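Local coordinates for putative uncharacterized protein PH0594 (Pyrococcus horikoshii, PDB 4HXF), which probably acts as an acylaminoacyl peptidase, a serine protease of the prolyl oligopeptidase family that assembles into a self-compartmentalizing hexamer, at residues Y275-E280 with V284-W289; W6-F11 with L595-F600; F168-F173 with G208-L213; Y409-N414 with E446-L451. One frame throughout, in Å; residues are numbered along the deposited sequence. Where two conformers were deposited one is given.

Contact 1: residues Y275-E280 with V284-W289; sequences YFTLFE and VNLYLW
Phe276 and Tyr287 face each other as a hydrogen-bonded pair in an antiparallel beta hairpin. Phe276 N gives its hydrogen to Tyr287 O at 2.9 Å and Tyr287 N returns one to Phe276 O; Leu278 and Asn285 exchange a second such pair. Between them, Thr277 with Leu286, and beyond them Tyr275 with Leu288 and Phe279 with Val284, are non-hydrogen-bonded pairs. There the gaps hold CA-H...O contacts such as Thr277 CA to Asn285 O, 3.0 Å.

The polar side chains meet at Glu280, whose CG stands beside the backbone N (chi1 -64°), the chain extending beyond it to carry the carboxylate across to Tyr287 and Asn285. Glu280 OE1 takes Tyr287 OH on its syn lone pair at 2.5 Å, and this carboxylate oxygen lies in the plane of the tyrosine ring, at its edge. Asn285 ND2 reaches Glu280 OE1 from above the carboxylate plane, at 3.0 Å and nearly straight (171°). Two donors thus fix one oxygen, while Asn285 OD1 turns to Gly299 N.

Apolar contacts line both faces. Tyr287 CB sits over the Phe276 ring, 3.8 Å from its centroid, the two rings being near parallel but slid apart. Leu278 CD1 touches Tyr287 CE1 at 3.7 Å. On the other face Leu288 CD1 makes a CH-pi contact with Tyr275, 4.2 Å from the ring centroid, and Val284 CG2 reaches Phe279 CD2 at 3.7 Å.

The hairpin forms the middle of a four-stranded propeller blade, between strands 264-270 and 293-295. Phe276 packs on Ile246 of the preceding blade; Tyr275 and Thr277 press on Phe306 of the following one.

Contact 2: residues W6-F11 with L595-F600; sequences WDEKTF and LFMEFF
Met597 reaches from its helix to the turn at Asp7 and Glu8 with the end of its thioether chain. Met597 has two conformers, so its contacts hold for one of them and are less certain. In that conformer Met597 SD lies 4.3 Å from Asp7 C and 3.9 Å from Glu8 N, and Met597 CE stands 3.7 Å from Glu8 OE2. The side chains of Glu8 and Met597 cross at about a right angle. No hydrogen bond joins the segments, and Glu8 N, buried by this contact, has no polar partner in the model.

With CG between the backbone N and the carbonyl carbon (chi1 71°) and a bend at chi2 (-84°), Glu8 lies against Met597; it also touches Met590, Tyr593 and Lys594. Behind this first shell the turn holds its own shape. Asp7 OD1 accepts from Lys9 N at 2.9 Å, met from above the carboxylate plane, and Thr10 OG1 accepts from Asp7 N at 2.9 Å. Tyr398 OH bonds to Asp7 O, tying the turn to helix 398-405, whose Met403 touches Met597 as well. Glu598, next along the helix, is paired with Lys594 and Arg602.

Segment 6-11 contains an Asx turn at Asp7 within a type I beta turn from Asp7 to Thr10. It rests, ahead of the first propeller strand, on helix 586-605 of the alpha/beta hydrolase domain, bringing residues from near the two chain ends together.

Contact 3: residues F168-F173 with G208-L213; sequences FEKPRF and GEEEKL
Lys170 reaches Glu210 by leaving its strand with CG beside the backbone N (chi1 -73°), turning at chi2 (-67°) and then running straight out to NZ. Glu210 has CG between its backbone N and carbonyl carbon (chi1 71°), beyond which the chain is fully extended. The two ends come from opposite directions and meet in a salt bridge, with Lys170 NZ 2.8 Å from Glu210 OE2 on the syn lone pair. The second oxygen, Glu210 OE1, stays farther from Lys170 NZ at 3.4 Å, and Lys170 CE lies 3.5 Å from Glu210 OE2.

A leucine in place of Lys170 would probably leave the Glu210 carboxylate without its positive mate and remove this link between the two strands.

The Lys170 side chain touches Phe154 and Val187, and Glu210 rests on Tyr203 and Trp205. Nearby, Phe168 stacks on both Phe154 and Trp205. Strands 163-171 and 209-217 are each the outermost, fourth strand of a four-stranded antiparallel sheet, and these sheets follow one another in the chain. The bridge is therefore a surface link between the outer strands of successive blades of the beta-propeller.

Contact 4: residues Y409-N414 with E446-L451; sequences YIVYVN and EEFLRL
Phe448 reaches from its helix onto Tyr409 and Val411 of the strand. With CG anti to the backbone N but turned off the staggered position (chi1 153°), its ring is directed at the sheet and presents its edge to the face of Tyr409. The pair is an offset edge-to-face stack, centroids 5.3 Å apart and planes at 71°; the closest atoms are Phe448 CZ and Tyr409 CD2, at 3.4 Å. Val411 CB lies over one face of the phenylalanine ring, 4.3 Å above its centre. The CG2 branch of Val411 reaches Phe448 CB at 3.9 Å.

With CG beside its backbone N (chi1 -83°), Tyr409 turns its ring to Phe448, and its OH bonds to Glu452 just past the helix. An alanine at Tyr409 is likely to strip the Phe448 edge of its aromatic partner and leave Glu452 without the hydroxyl.

Within the helix, Arg450 grips Glu447 side-on, NE to OE2 2.8 Å and NH2 to OE1 2.7 Å. Ile410 points to the other face of the sheet, against helix 398-405. Helices on both sides of a largely parallel sheet, with strand 409-413, helix 436-451 and strand 460-465 forming a beta-alpha-beta crossover that passes over strand 378-384, are the pattern of the alpha/beta hydrolase fold.

Contacts 1 and 3 belong to the beta-propeller, contact 4 to the hydrolase domain, and contact 2 joins the chain's beginning to that domain, closing a loop along the chain within which the other three are nested. Contact 4 comes within about 7 Å, nearest atoms, of both contact 1 and contact 2. Contact 3 lies far off, its centre about 51 Å from that of contact 4. The inhibitor pocket, with Ser466 and His578, is in the hydrolase domain; Phe279 of contact 1 touches Asn419 of that domain, and its side chain is about 6 Å from a magnesium ion, probably the one at Asp244 and Glu263. Contacts 2, 3 and 4 lie away from the pocket and the metal sites.

Contact 1: residues Y275-E280 with V284-W289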
# COMPACT_ATOMS: atom_id res chain seq x y z
N TYR A 275 -41.86 -26.82 -20.16
CA TYR A 275 -42.21 -26.57 -18.75
C TYR A 275 -42.37 -25.08 -18.60
O TYR A 275 -41.56 -24.33 -19.11
CB TYR A 275 -41.05 -27.04 -17.84
CG TYR A 275 -40.92 -28.56 -17.86
CD1 TYR A 275 -40.17 -29.17 -18.79
CD2 TYR A 275 -41.59 -29.29 -16.98
CE1 TYR A 275 -40.06 -30.56 -18.82
CE2 TYR A 275 -41.47 -30.70 -16.95
CZ TYR A 275 -40.66 -31.28 -17.87
OH TYR A 275 -40.55 -32.72 -17.95
N PHE A 276 -43.40 -24.66 -17.87
CA PHE A 276 -43.67 -23.25 -17.80
C PHE A 276 -44.49 -22.91 -16.54
O PHE A 276 -45.21 -23.73 -16.03
CB PHE A 276 -44.42 -22.82 -19.07
CG PHE A 276 -45.80 -23.34 -19.21
CD1 PHE A 276 -46.01 -24.56 -19.86
CD2 PHE A 276 -46.90 -22.61 -18.78
CE1 PHE A 276 -47.28 -25.03 -20.01
CE2 PHE A 276 -48.17 -23.11 -18.96
CZ PHE A 276 -48.37 -24.33 -19.58
N THR A 277 -44.39 -21.67 -16.12
CA THR A 277 -45.16 -21.17 -15.05
C THR A 277 -46.11 -20.09 -15.51
O THR A 277 -45.83 -19.39 -16.50
CB THR A 277 -44.26 -20.55 -13.96
OG1 THR A 277 -43.23 -19.71 -14.55
CG2 THR A 277 -43.53 -21.75 -13.20
N LEU A 278 -47.22 -19.94 -14.82
CA LEU A 278 -48.23 -18.90 -15.09
C LEU A 278 -48.56 -18.14 -13.90
O LEU A 278 -48.57 -18.67 -12.76
CB LEU A 278 -49.58 -19.56 -15.49
CG LEU A 278 -49.71 -20.47 -16.70
CD1 LEU A 278 -51.10 -21.15 -16.89
CD2 LEU A 278 -49.37 -19.60 -17.95
N PHE A 279 -48.88 -16.87 -14.13
CA PHE A 279 -49.36 -15.96 -13.08
C PHE A 279 -50.86 -16.20 -12.95
O PHE A 279 -51.67 -16.01 -13.90
CB PHE A 279 -49.13 -14.51 -13.43
CG PHE A 279 -47.74 -14.06 -13.47
CD1 PHE A 279 -47.10 -13.98 -14.69
CD2 PHE A 279 -47.08 -13.56 -12.35
CE1 PHE A 279 -45.84 -13.49 -14.86
CE2 PHE A 279 -45.77 -13.10 -12.50
CZ PHE A 279 -45.14 -13.10 -13.76
N GLU A 280 -51.30 -16.66 -11.79
CA GLU A 280 -52.69 -17.05 -11.58
C GLU A 280 -53.20 -16.62 -10.17
O GLU A 280 -52.89 -17.30 -9.18
CB GLU A 280 -52.88 -18.56 -11.69
CG GLU A 280 -52.61 -19.17 -13.05
CD GLU A 280 -52.92 -20.63 -13.11
OE1 GLU A 280 -52.11 -21.43 -12.75
OE2 GLU A 280 -54.02 -20.95 -13.52
N VAL A 284 -47.89 -18.26 -8.59
CA VAL A 284 -47.15 -18.53 -9.82
C VAL A 284 -47.01 -20.07 -9.84
O VAL A 284 -46.29 -20.62 -9.00
CB VAL A 284 -45.85 -17.79 -9.97
CG1 VAL A 284 -45.04 -18.26 -11.17
CG2 VAL A 284 -46.10 -16.28 -9.98
N ASN A 285 -47.68 -20.71 -10.77
CA ASN A 285 -47.89 -22.16 -10.77
C ASN A 285 -47.15 -22.81 -11.93
O ASN A 285 -47.08 -22.20 -13.00
CB ASN A 285 -49.38 -22.51 -10.87
CG ASN A 285 -50.18 -22.10 -9.63
OD1 ASN A 285 -49.70 -22.28 -8.49
ND2 ASN A 285 -51.36 -21.50 -9.88
N LEU A 286 -46.61 -24.00 -11.73
CA LEU A 286 -45.82 -24.81 -12.70
C LEU A 286 -46.63 -25.89 -13.40
O LEU A 286 -47.40 -26.66 -12.79
CB LEU A 286 -44.61 -25.50 -11.97
CG LEU A 286 -43.65 -26.34 -12.86
CD1 LEU A 286 -42.95 -25.43 -13.92
CD2 LEU A 286 -42.57 -26.93 -11.94
N TYR A 287 -46.49 -25.87 -14.73
CA TYR A 287 -47.13 -26.79 -15.65
C TYR A 287 -46.09 -27.36 -16.61
O TYR A 287 -45.00 -26.86 -16.73
CB TYR A 287 -48.17 -26.00 -16.50
CG TYR A 287 -49.29 -25.42 -15.68
CD1 TYR A 287 -49.18 -24.19 -15.13
CD2 TYR A 287 -50.43 -26.13 -15.38
CE1 TYR A 287 -50.21 -23.67 -14.36
CE2 TYR A 287 -51.45 -25.64 -14.54
CZ TYR A 287 -51.33 -24.36 -14.07
OH TYR A 287 -52.34 -23.87 -13.30
N LEU A 288 -46.55 -28.41 -17.30
CA LEU A 288 -45.86 -29.05 -18.41
C LEU A 288 -46.81 -29.06 -19.62
O LEU A 288 -48.00 -29.24 -19.46
CB LEU A 288 -45.54 -30.54 -18.01
CG LEU A 288 -45.55 -31.63 -19.12
CD1 LEU A 288 -44.23 -31.43 -19.85
CD2 LEU A 288 -45.66 -33.05 -18.66
N TRP A 289 -46.26 -28.89 -20.81
CA TRP A 289 -46.99 -29.20 -22.06
C TRP A 289 -46.28 -30.27 -22.75
O TRP A 289 -45.13 -30.19 -23.05
CB TRP A 289 -47.19 -27.94 -22.92
CG TRP A 289 -47.90 -28.22 -24.20
CD1 TRP A 289 -49.24 -28.05 -24.47
CD2 TRP A 289 -47.30 -28.56 -25.45
NE1 TRP A 289 -49.50 -28.30 -25.79
CE2 TRP A 289 -48.39 -28.65 -26.41
CE3 TRP A 289 -46.03 -28.86 -25.84
CZ2 TRP A 289 -48.17 -29.02 -27.73
CZ3 TRP A 289 -45.81 -29.23 -27.16
CH2 TRP A 289 -46.85 -29.31 -28.08

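Contact 2: residues W6-F11 with L595-F600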
# COMPACT_ATOMS: atom_id res chain seq x y z
N TRP A 6 -38.02 -10.45 15.13
CA TRP A 6 -38.25 -9.58 13.94
C TRP A 6 -37.81 -8.16 14.16
O TRP A 6 -38.29 -7.46 15.05
CB TRP A 6 -39.70 -9.50 13.48
CG TRP A 6 -40.26 -10.74 12.84
CD1 TRP A 6 -41.01 -11.73 13.49
CD2 TRP A 6 -40.06 -11.23 11.48
NE1 TRP A 6 -41.38 -12.70 12.59
CE2 TRP A 6 -40.83 -12.45 11.37
CE3 TRP A 6 -39.49 -10.70 10.29
CZ2 TRP A 6 -40.88 -13.22 10.16
CZ3 TRP A 6 -39.55 -11.44 9.11
CH2 TRP A 6 -40.23 -12.66 9.02
N ASP A 7 -36.98 -7.67 13.28
CA ASP A 7 -36.54 -6.28 13.34
C ASP A 7 -35.90 -6.01 11.96
O ASP A 7 -36.15 -6.79 10.95
CB ASP A 7 -35.64 -6.06 14.54
CG ASP A 7 -34.31 -6.79 14.46
OD1 ASP A 7 -33.90 -7.36 13.41
OD2 ASP A 7 -33.63 -6.83 15.46
N GLU A 8 -35.15 -4.92 11.88
CA GLU A 8 -34.61 -4.45 10.63
C GLU A 8 -33.44 -5.31 10.12
O GLU A 8 -33.08 -5.13 8.99
CB GLU A 8 -34.12 -3.01 10.78
CG GLU A 8 -32.88 -2.80 11.63
CD GLU A 8 -33.13 -2.70 13.13
OE1 GLU A 8 -32.14 -2.40 13.90
OE2 GLU A 8 -34.28 -2.95 13.64
N LYS A 9 -32.98 -6.29 10.91
CA LYS A 9 -31.83 -7.15 10.54
C LYS A 9 -32.26 -8.56 10.25
O LYS A 9 -31.45 -9.33 9.82
CB LYS A 9 -30.80 -7.18 11.68
CG LYS A 9 -30.27 -5.83 12.06
CD LYS A 9 -29.17 -5.98 13.09
CE LYS A 9 -28.58 -4.59 13.25
NZ LYS A 9 -27.84 -4.46 14.56
N THR A 10 -33.50 -8.92 10.54
CA THR A 10 -33.86 -10.34 10.42
C THR A 10 -33.63 -10.94 8.99
O THR A 10 -33.28 -12.13 8.89
CB THR A 10 -35.32 -10.61 10.82
OG1 THR A 10 -35.60 -9.86 12.00
CG2 THR A 10 -35.59 -12.08 11.02
N PHE A 11 -33.72 -10.08 7.98
CA PHE A 11 -33.62 -10.54 6.55
C PHE A 11 -32.21 -11.12 6.34
O PHE A 11 -32.02 -11.95 5.45
CB PHE A 11 -33.90 -9.43 5.58
CG PHE A 11 -32.83 -8.45 5.48
CD1 PHE A 11 -32.74 -7.38 6.39
CD2 PHE A 11 -31.91 -8.51 4.42
CE1 PHE A 11 -31.71 -6.47 6.32
CE2 PHE A 11 -30.88 -7.56 4.34
CZ PHE A 11 -30.79 -6.52 5.27
N LEU A 595 -36.06 2.65 9.00
CA LEU A 595 -36.82 3.89 8.68
C LEU A 595 -38.31 3.61 8.48
O LEU A 595 -39.19 4.31 9.00
CB LEU A 595 -36.31 4.62 7.42
CG LEU A 595 -34.96 5.33 7.45
CD1 LEU A 595 -34.54 5.76 6.04
CD2 LEU A 595 -35.11 6.54 8.40
N PHE A 596 -38.59 2.56 7.70
CA PHE A 596 -39.93 2.20 7.36
C PHE A 596 -40.69 1.88 8.64
O PHE A 596 -41.80 2.39 8.89
CB PHE A 596 -39.86 0.99 6.45
CG PHE A 596 -41.19 0.43 5.94
CD1 PHE A 596 -41.65 0.74 4.66
CD2 PHE A 596 -41.93 -0.49 6.69
CE1 PHE A 596 -42.84 0.24 4.19
CE2 PHE A 596 -43.09 -1.05 6.20
CZ PHE A 596 -43.58 -0.63 4.96
N MET A 597 -40.13 1.02 9.48
CA MET A 597 -40.87 0.62 10.66
C MET A 597 -41.03 1.78 11.63
O MET A 597 -42.12 1.93 12.19
CB MET A 597 -40.31 -0.71 11.29
CG MET A 597 -38.94 -0.64 11.87
SD MET A 597 -38.11 -2.32 11.97
CE MET A 597 -37.91 -2.18 13.72
N GLU A 598 -40.01 2.59 11.79
CA GLU A 598 -40.13 3.69 12.73
C GLU A 598 -41.06 4.81 12.31
O GLU A 598 -41.75 5.39 13.14
CB GLU A 598 -38.77 4.28 13.09
CG GLU A 598 -37.89 3.32 13.90
CD GLU A 598 -38.56 2.86 15.19
OE1 GLU A 598 -39.19 3.73 15.87
OE2 GLU A 598 -38.51 1.61 15.51
N PHE A 599 -41.15 5.06 11.02
CA PHE A 599 -42.12 6.06 10.50
C PHE A 599 -43.53 5.65 10.83
O PHE A 599 -44.30 6.40 11.37
CB PHE A 599 -41.92 6.35 9.04
CG PHE A 599 -42.62 7.58 8.57
CD1 PHE A 599 -42.05 8.83 8.85
CD2 PHE A 599 -43.87 7.50 7.92
CE1 PHE A 599 -42.68 9.97 8.39
CE2 PHE A 599 -44.54 8.66 7.57
CZ PHE A 599 -43.93 9.89 7.78
N PHE A 600 -43.87 4.36 10.61
CA PHE A 600 -45.20 3.92 10.98
C PHE A 600 -45.42 3.86 12.49
O PHE A 600 -46.47 4.26 12.95
CB PHE A 600 -45.55 2.55 10.34
CG PHE A 600 -46.02 2.65 8.91
CD1 PHE A 600 -45.40 1.94 7.88
CD2 PHE A 600 -47.03 3.55 8.53
CE1 PHE A 600 -45.92 1.95 6.58
CE2 PHE A 600 -47.46 3.65 7.17
CZ PHE A 600 -46.88 2.85 6.23

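Contact 3: residues F168-F173 with G208-L213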
# COMPACT_ATOMS: atom_id res chain seq x y z
N PHE A 168 -19.45 -11.13 -32.51
CA PHE A 168 -20.18 -10.13 -33.31
C PHE A 168 -20.93 -9.22 -32.36
O PHE A 168 -21.09 -9.51 -31.19
CB PHE A 168 -21.12 -10.72 -34.37
CG PHE A 168 -22.17 -11.69 -33.86
CD1 PHE A 168 -21.87 -13.05 -33.65
CD2 PHE A 168 -23.49 -11.28 -33.60
CE1 PHE A 168 -22.81 -13.93 -33.10
CE2 PHE A 168 -24.42 -12.16 -33.07
CZ PHE A 168 -24.10 -13.44 -32.87
N GLU A 169 -21.39 -8.11 -32.91
CA GLU A 169 -22.16 -7.11 -32.15
C GLU A 169 -23.53 -6.85 -32.77
O GLU A 169 -23.76 -7.08 -33.98
CB GLU A 169 -21.37 -5.82 -31.99
CG GLU A 169 -21.48 -4.81 -33.07
CD GLU A 169 -20.71 -3.51 -32.70
OE1 GLU A 169 -21.25 -2.42 -32.89
OE2 GLU A 169 -19.61 -3.61 -32.19
N LYS A 170 -24.43 -6.41 -31.92
CA LYS A 170 -25.77 -6.03 -32.31
C LYS A 170 -26.18 -4.80 -31.55
O LYS A 170 -25.49 -4.39 -30.62
CB LYS A 170 -26.74 -7.17 -31.97
CG LYS A 170 -26.60 -8.33 -32.90
CD LYS A 170 -27.00 -8.08 -34.38
CE LYS A 170 -27.02 -9.35 -35.21
NZ LYS A 170 -27.18 -8.91 -36.63
N PRO A 171 -27.30 -4.17 -31.96
CA PRO A 171 -27.83 -3.09 -31.12
C PRO A 171 -28.08 -3.41 -29.67
O PRO A 171 -28.13 -4.63 -29.31
CB PRO A 171 -29.18 -2.77 -31.85
CG PRO A 171 -28.93 -3.21 -33.24
CD PRO A 171 -28.15 -4.50 -33.12
N ARG A 172 -28.07 -2.38 -28.78
CA ARG A 172 -28.32 -2.56 -27.35
C ARG A 172 -29.65 -3.36 -27.17
O ARG A 172 -30.58 -3.25 -28.03
CB ARG A 172 -28.35 -1.18 -26.51
CG ARG A 172 -29.47 -0.31 -26.78
CD ARG A 172 -29.28 1.01 -25.96
NE ARG A 172 -28.26 1.72 -26.62
CZ ARG A 172 -28.09 3.05 -26.50
NH1 ARG A 172 -28.89 3.68 -25.74
NH2 ARG A 172 -27.19 3.66 -27.17
N PHE A 173 -29.69 -4.12 -26.10
CA PHE A 173 -30.83 -4.91 -25.69
C PHE A 173 -31.13 -6.04 -26.66
O PHE A 173 -32.27 -6.47 -26.72
CB PHE A 173 -32.01 -3.93 -25.51
CG PHE A 173 -32.37 -3.62 -24.13
CD1 PHE A 173 -33.61 -3.96 -23.64
CD2 PHE A 173 -31.46 -3.06 -23.31
CE1 PHE A 173 -33.92 -3.68 -22.32
CE2 PHE A 173 -31.79 -2.74 -22.00
CZ PHE A 173 -33.02 -3.01 -21.56
N GLY A 208 -20.56 -16.41 -39.09
CA GLY A 208 -20.43 -15.07 -39.60
C GLY A 208 -21.44 -14.62 -40.61
O GLY A 208 -21.33 -13.54 -41.13
N GLU A 209 -22.42 -15.45 -40.90
CA GLU A 209 -23.51 -15.10 -41.80
C GLU A 209 -24.81 -15.26 -41.05
O GLU A 209 -24.85 -16.03 -40.08
CB GLU A 209 -23.54 -16.15 -42.92
CG GLU A 209 -22.22 -16.20 -43.64
CD GLU A 209 -22.36 -16.87 -44.97
OE1 GLU A 209 -22.24 -16.15 -46.00
OE2 GLU A 209 -22.63 -18.11 -44.98
N GLU A 210 -25.84 -14.57 -41.49
CA GLU A 210 -27.17 -14.64 -40.83
C GLU A 210 -28.27 -14.58 -41.85
O GLU A 210 -28.09 -14.09 -42.98
CB GLU A 210 -27.38 -13.50 -39.77
CG GLU A 210 -27.56 -12.14 -40.34
CD GLU A 210 -27.57 -11.03 -39.31
OE1 GLU A 210 -27.75 -9.92 -39.81
OE2 GLU A 210 -27.52 -11.28 -38.08
N GLU A 211 -29.40 -15.13 -41.45
CA GLU A 211 -30.62 -15.00 -42.20
C GLU A 211 -31.73 -14.56 -41.23
O GLU A 211 -31.78 -14.98 -40.05
CB GLU A 211 -30.98 -16.31 -42.88
CG GLU A 211 -31.54 -17.40 -42.00
CD GLU A 211 -32.07 -18.56 -42.83
OE1 GLU A 211 -32.24 -18.37 -44.06
OE2 GLU A 211 -32.33 -19.64 -42.27
N LYS A 212 -32.59 -13.69 -41.73
CA LYS A 212 -33.68 -13.17 -40.93
C LYS A 212 -34.80 -14.17 -40.84
O LYS A 212 -35.27 -14.71 -41.87
CB LYS A 212 -34.19 -11.84 -41.49
CG LYS A 212 -35.09 -11.13 -40.51
CD LYS A 212 -35.64 -9.86 -41.11
CE LYS A 212 -34.69 -8.74 -40.99
NZ LYS A 212 -35.19 -7.61 -41.87
N LEU A 213 -35.27 -14.47 -39.66
CA LEU A 213 -36.35 -15.42 -39.52
C LEU A 213 -37.69 -14.71 -39.42
O LEU A 213 -38.74 -15.18 -39.92
CB LEU A 213 -36.15 -16.35 -38.28
CG LEU A 213 -34.98 -17.29 -38.21
CD1 LEU A 213 -35.12 -18.03 -36.87
CD2 LEU A 213 -35.04 -18.32 -39.40

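Contact 4: residues Y409-N414 with E446-L451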
# COMPACT_ATOMS: atom_id res chain seq x y z
N TYR A 409 -52.31 -4.80 11.53
CA TYR A 409 -53.00 -5.44 10.40
C TYR A 409 -52.26 -5.06 9.13
O TYR A 409 -51.83 -3.92 8.96
CB TYR A 409 -54.44 -4.96 10.25
CG TYR A 409 -55.44 -5.68 11.16
CD1 TYR A 409 -55.77 -5.13 12.39
CD2 TYR A 409 -56.06 -6.86 10.75
CE1 TYR A 409 -56.77 -5.71 13.18
CE2 TYR A 409 -57.02 -7.46 11.54
CZ TYR A 409 -57.36 -6.87 12.75
OH TYR A 409 -58.37 -7.55 13.47
N ILE A 410 -52.22 -5.99 8.20
CA ILE A 410 -51.67 -5.78 6.86
C ILE A 410 -52.81 -6.13 5.89
O ILE A 410 -53.49 -7.19 6.05
CB ILE A 410 -50.52 -6.77 6.60
CG1 ILE A 410 -49.50 -6.79 7.77
CG2 ILE A 410 -49.85 -6.54 5.26
CD1 ILE A 410 -48.83 -5.42 8.06
N VAL A 411 -53.06 -5.22 4.96
CA VAL A 411 -54.12 -5.46 3.97
C VAL A 411 -53.61 -5.13 2.59
O VAL A 411 -52.92 -4.16 2.37
CB VAL A 411 -55.43 -4.73 4.30
CG1 VAL A 411 -55.34 -3.28 4.33
CG2 VAL A 411 -56.57 -5.16 3.29
N TYR A 412 -53.97 -5.94 1.63
CA TYR A 412 -53.47 -5.75 0.26
C TYR A 412 -54.38 -6.50 -0.78
O TYR A 412 -54.97 -7.55 -0.46
CB TYR A 412 -52.04 -6.23 0.15
CG TYR A 412 -51.70 -7.68 0.50
CD1 TYR A 412 -51.34 -8.07 1.78
CD2 TYR A 412 -51.75 -8.66 -0.44
CE1 TYR A 412 -51.07 -9.38 2.04
CE2 TYR A 412 -51.39 -10.00 -0.16
CZ TYR A 412 -51.03 -10.30 1.11
OH TYR A 412 -50.71 -11.64 1.32
N VAL A 413 -54.55 -5.88 -1.96
CA VAL A 413 -55.44 -6.48 -2.96
C VAL A 413 -54.76 -6.49 -4.31
O VAL A 413 -53.74 -5.84 -4.53
CB VAL A 413 -56.82 -5.70 -3.06
CG1 VAL A 413 -57.38 -5.50 -1.59
CG2 VAL A 413 -56.67 -4.29 -3.84
N ASN A 414 -55.43 -7.19 -5.26
CA ASN A 414 -55.01 -7.10 -6.67
C ASN A 414 -56.06 -6.28 -7.45
O ASN A 414 -57.10 -6.82 -7.89
CB ASN A 414 -54.84 -8.49 -7.27
CG ASN A 414 -53.52 -9.14 -6.92
OD1 ASN A 414 -52.51 -8.43 -6.79
ND2 ASN A 414 -53.46 -10.51 -6.82
N GLU A 446 -62.64 -1.42 2.62
CA GLU A 446 -63.96 -1.34 3.21
C GLU A 446 -64.46 -2.72 3.56
O GLU A 446 -64.95 -2.92 4.70
CB GLU A 446 -64.93 -0.62 2.28
CG GLU A 446 -66.28 -0.40 2.87
CD GLU A 446 -67.30 0.17 1.82
OE1 GLU A 446 -68.40 0.55 2.30
OE2 GLU A 446 -67.02 0.18 0.57
N GLU A 447 -64.18 -3.69 2.73
CA GLU A 447 -64.62 -5.04 3.04
C GLU A 447 -63.80 -5.68 4.17
O GLU A 447 -64.36 -6.30 5.08
CB GLU A 447 -64.62 -5.92 1.79
CG GLU A 447 -64.98 -7.41 2.04
CD GLU A 447 -66.38 -7.70 2.61
OE1 GLU A 447 -66.62 -8.87 2.91
OE2 GLU A 447 -67.19 -6.73 2.81
N PHE A 448 -62.47 -5.42 4.12
CA PHE A 448 -61.61 -5.87 5.17
C PHE A 448 -62.07 -5.32 6.53
O PHE A 448 -62.12 -6.06 7.55
CB PHE A 448 -60.15 -5.46 4.86
CG PHE A 448 -59.33 -5.29 6.11
CD1 PHE A 448 -58.81 -6.40 6.73
CD2 PHE A 448 -59.03 -4.05 6.62
CE1 PHE A 448 -58.08 -6.32 7.92
CE2 PHE A 448 -58.26 -3.93 7.79
CZ PHE A 448 -57.81 -5.08 8.46
N LEU A 449 -62.42 -4.04 6.59
CA LEU A 449 -62.84 -3.42 7.89
C LEU A 449 -64.11 -4.09 8.42
O LEU A 449 -64.32 -4.21 9.62
CB LEU A 449 -63.02 -1.90 7.75
CG LEU A 449 -61.78 -1.10 7.48
CD1 LEU A 449 -62.17 0.35 7.14
CD2 LEU A 449 -60.81 -1.14 8.63
N ARG A 450 -65.01 -4.45 7.50
CA ARG A 450 -66.21 -5.19 7.81
C ARG A 450 -65.91 -6.55 8.40
O ARG A 450 -66.54 -6.97 9.42
CB ARG A 450 -67.11 -5.23 6.58
CG ARG A 450 -68.53 -5.72 6.93
CD ARG A 450 -69.35 -6.06 5.68
NE ARG A 450 -68.90 -7.29 4.99
CZ ARG A 450 -69.11 -8.54 5.39
NH1 ARG A 450 -69.85 -8.81 6.50
NH2 ARG A 450 -68.61 -9.56 4.65
N LEU A 451 -64.97 -7.24 7.80
CA LEU A 451 -64.53 -8.54 8.25
C LEU A 451 -63.78 -8.48 9.63
O LEU A 451 -63.83 -9.44 10.43
CB LEU A 451 -63.64 -9.23 7.21
CG LEU A 451 -64.33 -9.63 5.86
CD1 LEU A 451 -63.23 -10.01 4.83
CD2 LEU A 451 -65.33 -10.78 6.07